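Local coordinates for protein methanogen homoaconitase large subunit (Methanocaldococcus jannaschii, PDB 4KP2) that forms, with a small subunit, an iron-sulfur hydro-lyase that interconverts homocitrate and homoisocitrate through cis-homoaconitate, at residues V79-N84 / L98-V103. Numbering follows the deposited sequence.
Sequences VAFDHN and LALEFV
The Phe81 ring reaches helix 90-106 with its far end: CZ and CE1 share the methyl of Ala99, CZ lying 3.6 Å from Ala99 CB, and this carbon comes in obliquely to the ring. Leu100 also comes in obliquely, and more loosely, its CD2 4.3 Å from Phe81 CE2. The Phe102 ring receives Val79 at its edge, near the ring plane, with Val79 CG2 4.0 Å from Phe102 CE2. With CG anti to the backbone N (chi1 174°), Phe102 takes its ring to the Val79 side; Tyr61 of helix 57-67 also meets this ring edge-to-face. Val103 also packs on Val79, its CG2 4.1 Å from Val79 CB. All of this is apolar and largely buried; no hydrogen bond joins residues 79-84 to 98-103. Strand 77-80, with Phe81 just past its end, and helix 90-106 belong to a beta-alpha-beta unit that continues to strand 111-112, in one of the parallel sheets of the aconitase-family alpha-beta-alpha sandwich. Phe111 on that returning strand meets the Phe81 ring edge-to-face and also touches Val79, Leu100 and Val103. Past Phe81 the chain turns polar: His83 ND1 donates to Asp82 OD1 over 2.8 Å, nearly straight at 169°, in the imidazole plane but from above the carboxylate. Asp82 OD2 accepts from Cys119 N, while the Asp82 backbone is hydrogen-bonded to that of Cys383, predicted to bind the [4Fe-4S] cluster.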
loop_
_atom_site.group_PDB
_atom_site.type_symbol
_atom_site.label_atom_id
_atom_site.label_comp_id
_atom_site.label_asym_id
_atom_site.label_seq_id
_atom_site.Cartn_x
_atom_site.Cartn_y
_atom_site.Cartn_z
ATOM N N VAL A 79 -11.452 -12.037 -14.375
ATOM C CA VAL A 79 -10.083 -11.552 -14.237
ATOM C C VAL A 79 -9.989 -10.523 -13.115
ATOM O O VAL A 79 -10.749 -9.556 -13.085
ATOM C CB VAL A 79 -9.567 -10.925 -15.546
ATOM C CG1 VAL A 79 -8.150 -10.406 -15.363
ATOM C CG2 VAL A 79 -9.622 -11.939 -16.676
ATOM N N ALA A 80 -9.056 -10.737 -12.192
ATOM C CA ALA A 80 -8.889 -9.837 -11.056
ATOM C C ALA A 80 -7.420 -9.615 -10.700
ATOM O O ALA A 80 -6.661 -10.568 -10.526
ATOM C CB ALA A 80 -9.653 -10.362 -9.851
ATOM N N PHE A 81 -7.031 -8.348 -10.594
ATOM C CA PHE A 81 -5.667 -7.993 -10.222
ATOM C C PHE A 81 -5.555 -7.898 -8.707
ATOM O O PHE A 81 -6.325 -7.179 -8.068
ATOM C CB PHE A 81 -5.261 -6.658 -10.852
ATOM C CG PHE A 81 -5.253 -6.667 -12.356
ATOM C CD1 PHE A 81 -5.295 -7.859 -13.063
ATOM C CD2 PHE A 81 -5.199 -5.479 -13.065
ATOM C CE1 PHE A 81 -5.287 -7.864 -14.444
ATOM C CE2 PHE A 81 -5.190 -5.477 -14.446
ATOM C CZ PHE A 81 -5.235 -6.669 -15.136
ATOM N N ASP A 82 -4.597 -8.617 -8.130
ATOM C CA ASP A 82 -4.454 -8.643 -6.679
ATOM C C ASP A 82 -3.026 -8.925 -6.219
ATOM O O ASP A 82 -2.594 -8.426 -5.181
ATOM C CB ASP A 82 -5.410 -9.671 -6.070
ATOM C CG ASP A 82 -5.101 -11.088 -6.516
ATOM O OD1 ASP A 82 -4.601 -11.264 -7.647
ATOM O OD2 ASP A 82 -5.360 -12.026 -5.732
ATOM N N HIS A 83 -2.299 -9.726 -6.991
ATOM C CA HIS A 83 -0.954 -10.141 -6.608
ATOM C C HIS A 83 0.045 -8.986 -6.586
ATOM O O HIS A 83 0.855 -8.875 -5.665
ATOM C CB HIS A 83 -0.449 -11.247 -7.536
ATOM C CG HIS A 83 -0.983 -12.605 -7.204
ATOM N ND1 HIS A 83 -2.332 -12.875 -7.112
ATOM C CD2 HIS A 83 -0.347 -13.770 -6.940
ATOM C CE1 HIS A 83 -2.503 -14.148 -6.806
ATOM N NE2 HIS A 83 -1.315 -14.714 -6.696
ATOM N N ASN A 84 -0.014 -8.133 -7.603
ATOM C CA ASN A 84 0.940 -7.039 -7.736
ATOM C C ASN A 84 0.255 -5.686 -7.880
ATOM O O ASN A 84 0.434 -4.994 -8.883
ATOM C CB ASN A 84 1.860 -7.287 -8.933
ATOM C CG ASN A 84 2.579 -8.620 -8.852
ATOM O OD1 ASN A 84 3.686 -8.709 -8.321
ATOM N ND2 ASN A 84 1.950 -9.666 -9.378
ATOM N N LEU A 98 -0.789 -6.402 -20.541
ATOM C CA LEU A 98 -1.125 -7.529 -21.401
ATOM C C LEU A 98 -2.457 -8.138 -20.989
ATOM O O LEU A 98 -3.233 -8.588 -21.831
ATOM C CB LEU A 98 -0.028 -8.592 -21.342
ATOM C CG LEU A 98 0.795 -8.786 -22.615
ATOM C CD1 LEU A 98 1.779 -9.932 -22.442
ATOM C CD2 LEU A 98 -0.120 -9.036 -23.801
ATOM N N ALA A 99 -2.713 -8.152 -19.685
ATOM C CA ALA A 99 -3.965 -8.676 -19.158
ATOM C C ALA A 99 -5.129 -7.780 -19.562
ATOM O O ALA A 99 -6.248 -8.250 -19.755
ATOM C CB ALA A 99 -3.890 -8.808 -17.648
ATOM N N LEU A 100 -4.855 -6.485 -19.686
ATOM C CA LEU A 100 -5.865 -5.532 -20.127
ATOM C C LEU A 100 -6.232 -5.766 -21.588
ATOM O O LEU A 100 -7.369 -5.529 -21.993
ATOM C CB LEU A 100 -5.383 -4.094 -19.922
ATOM C CG LEU A 100 -5.397 -3.570 -18.486
ATOM C CD1 LEU A 100 -4.840 -2.157 -18.425
ATOM C CD2 LEU A 100 -6.807 -3.612 -17.927
ATOM N N GLU A 101 -5.264 -6.232 -22.374
ATOM C CA GLU A 101 -5.514 -6.569 -23.770
ATOM C C GLU A 101 -6.499 -7.725 -23.857
ATOM O O GLU A 101 -7.458 -7.681 -24.626
ATOM C CB GLU A 101 -4.214 -6.952 -24.478
ATOM C CG GLU A 101 -3.181 -5.844 -24.541
ATOM C CD GLU A 101 -1.962 -6.236 -25.354
ATOM O OE1 GLU A 101 -2.041 -7.235 -26.101
ATOM O OE2 GLU A 101 -0.926 -5.548 -25.246
ATOM N N PHE A 102 -6.248 -8.754 -23.053
ATOM C CA PHE A 102 -7.096 -9.938 -22.996
ATOM C C PHE A 102 -8.540 -9.573 -22.666
ATOM O O PHE A 102 -9.473 -10.036 -23.322
ATOM C CB PHE A 102 -6.549 -10.919 -21.956
ATOM C CG PHE A 102 -7.427 -12.114 -21.724
ATOM C CD1 PHE A 102 -7.384 -13.198 -22.584
ATOM C CD2 PHE A 102 -8.288 -12.159 -20.639
ATOM C CE1 PHE A 102 -8.186 -14.300 -22.374
ATOM C CE2 PHE A 102 -9.095 -13.260 -20.422
ATOM C CZ PHE A 102 -9.044 -14.331 -21.291
ATOM N N VAL A 103 -8.711 -8.736 -21.648
ATOM C CA VAL A 103 -10.034 -8.297 -21.223
ATOM C C VAL A 103 -10.700 -7.441 -22.296
ATOM O O VAL A 103 -11.888 -7.595 -22.579
ATOM C CB VAL A 103 -9.962 -7.503 -19.903
ATOM C CG1 VAL A 103 -11.336 -6.981 -19.514
ATOM C CG2 VAL A 103 -9.388 -8.372 -18.797
#